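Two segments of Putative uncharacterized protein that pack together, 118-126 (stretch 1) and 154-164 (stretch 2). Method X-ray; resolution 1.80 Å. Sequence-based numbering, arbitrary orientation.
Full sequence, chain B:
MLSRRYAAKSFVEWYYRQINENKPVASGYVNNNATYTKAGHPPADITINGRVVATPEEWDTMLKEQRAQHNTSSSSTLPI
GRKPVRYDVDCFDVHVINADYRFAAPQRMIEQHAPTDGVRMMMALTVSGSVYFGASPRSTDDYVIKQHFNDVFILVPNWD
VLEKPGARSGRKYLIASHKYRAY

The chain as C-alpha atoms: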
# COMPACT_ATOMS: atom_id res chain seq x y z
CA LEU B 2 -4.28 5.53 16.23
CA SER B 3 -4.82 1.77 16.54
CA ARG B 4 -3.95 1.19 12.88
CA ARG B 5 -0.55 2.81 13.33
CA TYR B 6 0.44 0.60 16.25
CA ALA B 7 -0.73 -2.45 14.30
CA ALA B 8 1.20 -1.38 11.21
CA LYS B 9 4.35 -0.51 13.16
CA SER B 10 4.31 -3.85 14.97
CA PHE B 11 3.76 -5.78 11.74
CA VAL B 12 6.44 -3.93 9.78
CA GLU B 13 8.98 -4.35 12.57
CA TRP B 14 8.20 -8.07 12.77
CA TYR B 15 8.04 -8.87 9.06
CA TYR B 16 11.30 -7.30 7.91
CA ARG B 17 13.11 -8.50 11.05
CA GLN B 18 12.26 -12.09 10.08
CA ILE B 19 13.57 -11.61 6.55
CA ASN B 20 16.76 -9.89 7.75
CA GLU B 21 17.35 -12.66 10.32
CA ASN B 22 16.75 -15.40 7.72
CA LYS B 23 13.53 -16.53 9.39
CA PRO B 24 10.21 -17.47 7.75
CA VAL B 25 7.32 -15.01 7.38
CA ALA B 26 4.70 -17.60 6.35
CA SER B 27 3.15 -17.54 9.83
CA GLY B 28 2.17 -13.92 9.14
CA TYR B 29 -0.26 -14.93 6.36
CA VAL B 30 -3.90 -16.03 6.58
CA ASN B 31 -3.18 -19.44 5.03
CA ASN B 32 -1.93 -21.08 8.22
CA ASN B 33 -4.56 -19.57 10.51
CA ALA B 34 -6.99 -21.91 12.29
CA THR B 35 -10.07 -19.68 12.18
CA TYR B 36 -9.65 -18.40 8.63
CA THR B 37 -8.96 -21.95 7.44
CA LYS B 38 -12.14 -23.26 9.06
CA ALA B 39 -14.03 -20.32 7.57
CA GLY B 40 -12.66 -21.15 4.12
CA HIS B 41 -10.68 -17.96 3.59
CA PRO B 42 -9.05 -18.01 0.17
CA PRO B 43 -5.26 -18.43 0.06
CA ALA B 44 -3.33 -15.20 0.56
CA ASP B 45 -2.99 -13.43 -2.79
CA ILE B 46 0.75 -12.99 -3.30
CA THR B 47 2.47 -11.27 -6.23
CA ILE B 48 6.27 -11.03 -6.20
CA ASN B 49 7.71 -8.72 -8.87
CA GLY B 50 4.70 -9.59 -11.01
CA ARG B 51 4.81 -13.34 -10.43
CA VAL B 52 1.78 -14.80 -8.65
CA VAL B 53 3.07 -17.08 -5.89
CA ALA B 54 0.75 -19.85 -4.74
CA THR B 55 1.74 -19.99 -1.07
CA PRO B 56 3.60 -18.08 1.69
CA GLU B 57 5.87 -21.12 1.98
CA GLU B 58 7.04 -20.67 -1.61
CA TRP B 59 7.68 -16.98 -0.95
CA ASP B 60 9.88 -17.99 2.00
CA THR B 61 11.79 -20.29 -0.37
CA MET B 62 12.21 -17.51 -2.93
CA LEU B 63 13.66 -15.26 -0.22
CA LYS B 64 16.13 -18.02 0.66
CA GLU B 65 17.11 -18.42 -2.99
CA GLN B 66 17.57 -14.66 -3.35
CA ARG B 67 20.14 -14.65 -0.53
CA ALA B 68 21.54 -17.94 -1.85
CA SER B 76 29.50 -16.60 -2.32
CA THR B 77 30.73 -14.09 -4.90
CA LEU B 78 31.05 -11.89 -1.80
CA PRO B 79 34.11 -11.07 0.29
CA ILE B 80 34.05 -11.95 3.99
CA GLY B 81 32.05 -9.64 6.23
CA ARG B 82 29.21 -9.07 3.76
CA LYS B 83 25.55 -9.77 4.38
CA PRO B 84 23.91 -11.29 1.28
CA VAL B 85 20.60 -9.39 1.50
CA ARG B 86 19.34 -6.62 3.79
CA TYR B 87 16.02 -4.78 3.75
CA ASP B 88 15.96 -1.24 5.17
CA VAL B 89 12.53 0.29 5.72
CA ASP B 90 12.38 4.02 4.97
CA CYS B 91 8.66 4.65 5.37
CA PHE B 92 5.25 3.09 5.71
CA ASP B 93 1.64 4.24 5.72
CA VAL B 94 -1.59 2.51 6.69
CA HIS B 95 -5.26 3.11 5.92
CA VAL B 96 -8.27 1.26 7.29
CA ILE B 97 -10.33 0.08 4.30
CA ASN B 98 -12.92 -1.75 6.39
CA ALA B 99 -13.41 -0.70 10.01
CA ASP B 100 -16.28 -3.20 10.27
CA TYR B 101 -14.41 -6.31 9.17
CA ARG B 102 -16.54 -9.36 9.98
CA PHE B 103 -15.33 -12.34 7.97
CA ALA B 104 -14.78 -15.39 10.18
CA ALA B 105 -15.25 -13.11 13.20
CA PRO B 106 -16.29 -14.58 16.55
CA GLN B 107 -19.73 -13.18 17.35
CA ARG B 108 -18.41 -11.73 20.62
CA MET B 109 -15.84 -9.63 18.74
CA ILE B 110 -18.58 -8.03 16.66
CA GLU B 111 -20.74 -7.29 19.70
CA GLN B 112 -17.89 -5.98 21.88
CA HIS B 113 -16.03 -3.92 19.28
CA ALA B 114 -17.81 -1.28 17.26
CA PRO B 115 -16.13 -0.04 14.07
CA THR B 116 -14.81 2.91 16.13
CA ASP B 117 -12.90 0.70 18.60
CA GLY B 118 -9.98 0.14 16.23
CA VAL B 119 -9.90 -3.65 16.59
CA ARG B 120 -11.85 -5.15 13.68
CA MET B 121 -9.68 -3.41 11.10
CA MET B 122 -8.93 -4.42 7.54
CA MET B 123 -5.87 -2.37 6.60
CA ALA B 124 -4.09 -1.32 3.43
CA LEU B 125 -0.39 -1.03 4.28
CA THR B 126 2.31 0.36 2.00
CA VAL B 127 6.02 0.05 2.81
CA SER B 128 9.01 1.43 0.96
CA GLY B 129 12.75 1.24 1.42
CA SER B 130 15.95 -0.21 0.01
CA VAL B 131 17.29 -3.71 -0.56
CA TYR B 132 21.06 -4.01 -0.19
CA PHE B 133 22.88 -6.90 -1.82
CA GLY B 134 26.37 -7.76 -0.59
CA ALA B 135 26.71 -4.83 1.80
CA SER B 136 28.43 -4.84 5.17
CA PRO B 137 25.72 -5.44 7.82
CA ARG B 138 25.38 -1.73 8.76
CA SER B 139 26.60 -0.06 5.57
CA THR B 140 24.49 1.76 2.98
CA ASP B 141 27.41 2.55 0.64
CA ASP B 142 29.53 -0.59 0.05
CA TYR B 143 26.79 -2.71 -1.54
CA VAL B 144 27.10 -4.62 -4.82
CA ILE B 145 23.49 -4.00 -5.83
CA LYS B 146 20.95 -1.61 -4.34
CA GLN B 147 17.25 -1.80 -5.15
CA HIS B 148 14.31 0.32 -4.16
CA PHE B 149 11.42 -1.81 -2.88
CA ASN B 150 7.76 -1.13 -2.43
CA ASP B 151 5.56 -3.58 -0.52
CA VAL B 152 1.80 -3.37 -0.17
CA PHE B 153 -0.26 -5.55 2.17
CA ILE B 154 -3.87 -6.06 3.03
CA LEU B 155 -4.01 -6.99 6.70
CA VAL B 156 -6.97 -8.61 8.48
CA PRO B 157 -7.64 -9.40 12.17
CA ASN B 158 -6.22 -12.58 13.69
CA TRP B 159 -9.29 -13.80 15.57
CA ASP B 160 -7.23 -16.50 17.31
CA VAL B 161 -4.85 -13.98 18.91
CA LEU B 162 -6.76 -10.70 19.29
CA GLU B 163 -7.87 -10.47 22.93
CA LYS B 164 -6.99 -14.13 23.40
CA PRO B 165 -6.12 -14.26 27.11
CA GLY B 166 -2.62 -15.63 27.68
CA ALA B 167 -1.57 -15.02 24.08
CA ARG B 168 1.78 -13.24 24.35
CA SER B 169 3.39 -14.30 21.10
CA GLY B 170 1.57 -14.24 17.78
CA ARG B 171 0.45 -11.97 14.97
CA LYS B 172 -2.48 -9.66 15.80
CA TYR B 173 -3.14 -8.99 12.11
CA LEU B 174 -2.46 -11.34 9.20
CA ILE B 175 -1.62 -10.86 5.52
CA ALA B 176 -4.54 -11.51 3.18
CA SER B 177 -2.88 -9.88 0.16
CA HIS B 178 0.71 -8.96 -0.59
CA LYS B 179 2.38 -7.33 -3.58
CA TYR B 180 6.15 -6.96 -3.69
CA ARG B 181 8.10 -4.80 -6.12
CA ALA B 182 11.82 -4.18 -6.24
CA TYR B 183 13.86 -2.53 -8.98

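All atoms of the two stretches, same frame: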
# COMPACT_ATOMS: atom_id res chain seq x y z
N GLY B 118 -11.29 0.37 16.80
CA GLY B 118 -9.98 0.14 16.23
C GLY B 118 -9.43 -1.26 16.46
O GLY B 118 -8.23 -1.43 16.67
N VAL B 119 -10.31 -2.26 16.41
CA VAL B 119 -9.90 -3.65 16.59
C VAL B 119 -10.19 -4.46 15.32
O VAL B 119 -9.31 -5.15 14.80
CB VAL B 119 -10.60 -4.28 17.81
CG1 VAL B 119 -10.36 -5.79 17.88
CG2 VAL B 119 -10.12 -3.61 19.09
N ARG B 120 -11.43 -4.37 14.84
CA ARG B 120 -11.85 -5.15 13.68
C ARG B 120 -11.50 -4.42 12.39
O ARG B 120 -12.37 -4.09 11.58
CB ARG B 120 -13.36 -5.43 13.75
CG ARG B 120 -13.73 -6.29 14.94
CD ARG B 120 -15.15 -6.82 14.86
NE ARG B 120 -16.16 -5.77 14.96
CZ ARG B 120 -16.89 -5.31 13.95
NH1 ARG B 120 -16.75 -5.80 12.72
NH2 ARG B 120 -17.77 -4.35 14.16
N MET B 121 -10.20 -4.21 12.20
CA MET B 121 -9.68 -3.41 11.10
C MET B 121 -9.14 -4.26 9.96
O MET B 121 -8.31 -5.14 10.18
CB MET B 121 -8.56 -2.50 11.58
CG MET B 121 -8.93 -1.54 12.69
SD MET B 121 -7.52 -0.52 13.16
CE MET B 121 -6.41 -1.73 13.87
N MET B 122 -9.60 -3.97 8.75
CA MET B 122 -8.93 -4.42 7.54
C MET B 122 -8.10 -3.25 7.04
O MET B 122 -8.63 -2.16 6.80
CB MET B 122 -9.94 -4.86 6.48
CG MET B 122 -9.34 -5.24 5.16
SD MET B 122 -10.64 -5.68 3.99
CE MET B 122 -10.16 -7.35 3.58
N MET B 123 -6.79 -3.46 6.90
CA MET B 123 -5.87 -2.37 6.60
C MET B 123 -5.15 -2.54 5.28
O MET B 123 -4.78 -3.65 4.89
CB MET B 123 -4.84 -2.24 7.72
CG MET B 123 -5.42 -1.69 9.01
SD MET B 123 -4.33 -1.90 10.43
CE MET B 123 -4.40 -3.68 10.65
N ALA B 124 -4.97 -1.42 4.60
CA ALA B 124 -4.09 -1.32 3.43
C ALA B 124 -2.78 -0.69 3.86
O ALA B 124 -2.75 0.49 4.23
CB ALA B 124 -4.75 -0.51 2.33
N LEU B 125 -1.71 -1.47 3.83
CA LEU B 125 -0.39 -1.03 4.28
C LEU B 125 0.56 -0.92 3.10
O LEU B 125 0.65 -1.84 2.29
CB LEU B 125 0.16 -2.02 5.31
CG LEU B 125 1.63 -1.85 5.74
CD1 LEU B 125 1.81 -0.56 6.52
CD2 LEU B 125 2.08 -3.06 6.54
N THR B 126 1.26 0.21 2.99
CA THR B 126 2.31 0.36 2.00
C THR B 126 3.64 0.61 2.71
O THR B 126 3.70 1.35 3.69
CB THR B 126 2.01 1.50 1.00
OG1 THR B 126 3.07 1.59 0.04
CG2 THR B 126 1.86 2.84 1.71
N ILE B 154 -2.58 -6.17 2.38
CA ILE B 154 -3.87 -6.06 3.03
C ILE B 154 -3.83 -6.93 4.28
O ILE B 154 -3.60 -8.14 4.21
CB ILE B 154 -5.03 -6.46 2.11
CG1 ILE B 154 -5.12 -5.47 0.95
CG2 ILE B 154 -6.34 -6.45 2.89
CD1 ILE B 154 -6.08 -5.87 -0.14
N LEU B 155 -4.03 -6.29 5.43
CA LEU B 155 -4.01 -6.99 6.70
C LEU B 155 -5.42 -7.16 7.26
O LEU B 155 -6.24 -6.26 7.15
CB LEU B 155 -3.16 -6.23 7.71
CG LEU B 155 -1.70 -6.01 7.33
CD1 LEU B 155 -1.06 -5.10 8.35
CD2 LEU B 155 -0.94 -7.34 7.25
N VAL B 156 -5.68 -8.33 7.85
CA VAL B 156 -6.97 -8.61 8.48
C VAL B 156 -6.75 -9.10 9.92
O VAL B 156 -5.66 -9.56 10.27
CB VAL B 156 -7.78 -9.66 7.68
CG1 VAL B 156 -8.19 -9.11 6.32
CG2 VAL B 156 -7.00 -10.95 7.52
N PRO B 157 -7.78 -8.99 10.77
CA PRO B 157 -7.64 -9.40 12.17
C PRO B 157 -7.32 -10.88 12.34
O PRO B 157 -7.89 -11.72 11.63
CB PRO B 157 -9.02 -9.09 12.77
CG PRO B 157 -9.61 -8.08 11.88
CD PRO B 157 -9.09 -8.37 10.51
N ASN B 158 -6.43 -11.20 13.27
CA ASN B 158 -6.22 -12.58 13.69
C ASN B 158 -7.14 -12.89 14.85
O ASN B 158 -6.85 -12.54 15.99
CB ASN B 158 -4.76 -12.83 14.09
CG ASN B 158 -4.48 -14.30 14.40
OD1 ASN B 158 -5.40 -15.11 14.55
ND2 ASN B 158 -3.21 -14.65 14.51
N TRP B 159 -8.27 -13.54 14.56
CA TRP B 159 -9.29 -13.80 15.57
C TRP B 159 -8.79 -14.74 16.66
O TRP B 159 -9.36 -14.78 17.76
CB TRP B 159 -10.55 -14.38 14.93
CG TRP B 159 -11.14 -13.54 13.85
CD1 TRP B 159 -11.37 -13.92 12.56
CD2 TRP B 159 -11.58 -12.18 13.96
NE1 TRP B 159 -11.94 -12.88 11.86
CE2 TRP B 159 -12.07 -11.80 12.69
CE3 TRP B 159 -11.61 -11.25 15.00
CZ2 TRP B 159 -12.58 -10.53 12.44
CZ3 TRP B 159 -12.12 -9.98 14.75
CH2 TRP B 159 -12.59 -9.64 13.47
N ASP B 160 -7.75 -15.51 16.37
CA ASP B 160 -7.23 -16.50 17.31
C ASP B 160 -6.27 -15.89 18.32
O ASP B 160 -5.94 -16.53 19.32
CB ASP B 160 -6.54 -17.63 16.56
CG ASP B 160 -7.49 -18.40 15.66
OD1 ASP B 160 -8.63 -18.67 16.09
OD2 ASP B 160 -7.10 -18.73 14.51
N VAL B 161 -5.83 -14.65 18.07
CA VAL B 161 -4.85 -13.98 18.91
C VAL B 161 -5.42 -12.72 19.55
O VAL B 161 -5.17 -12.45 20.73
CB VAL B 161 -3.57 -13.63 18.10
CG1 VAL B 161 -2.65 -12.70 18.89
CG2 VAL B 161 -2.83 -14.90 17.72
N LEU B 162 -6.17 -11.95 18.78
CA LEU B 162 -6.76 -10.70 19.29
C LEU B 162 -7.61 -10.94 20.53
O LEU B 162 -8.62 -11.65 20.48
CB LEU B 162 -7.60 -10.02 18.21
CG LEU B 162 -6.83 -9.27 17.13
CD1 LEU B 162 -7.76 -8.85 16.02
CD2 LEU B 162 -6.12 -8.06 17.72
N GLU B 163 -7.19 -10.34 21.64
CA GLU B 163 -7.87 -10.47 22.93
C GLU B 163 -8.02 -11.92 23.36
O GLU B 163 -8.95 -12.28 24.09
CB GLU B 163 -9.23 -9.77 22.86
CG GLU B 163 -9.13 -8.27 23.08
CD GLU B 163 -10.15 -7.48 22.30
OE1 GLU B 163 -9.91 -6.28 22.04
OE2 GLU B 163 -11.21 -8.06 21.95
N LYS B 164 -7.09 -12.76 22.92
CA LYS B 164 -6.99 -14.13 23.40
C LYS B 164 -6.20 -14.11 24.71
O LYS B 164 -4.99 -13.86 24.69
CB LYS B 164 -6.32 -15.03 22.37
CG LYS B 164 -6.19 -16.50 22.77
CD LYS B 164 -7.55 -17.17 22.99
CE LYS B 164 -8.41 -17.20 21.73
NZ LYS B 164 -7.81 -18.01 20.64

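Strands 122-126 and 154-157 run antiparallel, their directions 151° apart, and the loops before the first and after the second extend the contact to a total buried surface of 583 Å². The register is set by one hydrogen-bonded pair, Met-123 with Leu-155: Met-123 N donates to Leu-155 O at 2.9 Å, and Leu-155 N donates to Met-123 O at 2.8 Å, both nearly straight. The same carbonyls accept CA-H...O contacts, Met-122 CA to Leu-155 O at 3.3 Å and Ile-154 CA to Met-123 O at 3.2 Å. Ala-124 and Ile-154 form the neighbouring non-hydrogen-bonded pair.

Side chains alternate between the two faces of the sheet. Met-123 and Leu-155 share one face. Met-123 is m, t, m, and the final m turn sets its methyl CE 4.1 Å from Leu-155 CB. Leu-155, with chi1 m and chi2 t, gives up more area to the contact than any other residue; its CD1 lies 4.2 Å from CD2 of Leu-125, a leucine in the t, p rotamer. Met-123 CE also reaches Leu-155 CD1 at 4.3 Å, so Met-123 and Leu-125 both contact that methyl. On the face of Ala-124 and Ile-154, the small alanine methyl makes no close contact, and Ile-154 instead meets Met-122, CG2 to CG at 4.0 Å. Met-122 is extended through chi1 and chi2, both t, which carries its end away from its own backbone; chi3, between wells at -122°, leaves CE 3.8 Å from Val-156 CG1. These pairings are apolar, held by close packing rather than by directed bonds.

Toward Pro-157 the hydrogen-bonding pattern stops. Proline has no amide hydrogen, so Pro-157 cannot donate to Met-121 O; its CD instead approaches that oxygen at 3.3 Å, and the carbonyl is buried without a hydrogen-bond partner. Pro-157 CG also lies 4.1 Å from Arg-120 CA. Arg-120, chi1 m and chi2 t, brings its aliphatic CG within 3.8 Å of Trp-159 CH2, at the edge of the indole and near its plane. This is not a stack, and the guanidinium is hydrogen-bonded elsewhere in the structure.

Val-119, chi1 t, places CG1 4.4 Å from Leu-162 CD1 and CG2 4.0 Å from Glu-163 OE1. Leu-162 and Glu-163 are the central residues of a type II turn closed by Lys-164 N to Val-161 O at 2.9 Å. Lys-164, p at chi2 through chi4, curls back so that NZ donates to Asp-160 O at 2.7 Å, bracing the loop without touching the first stretch.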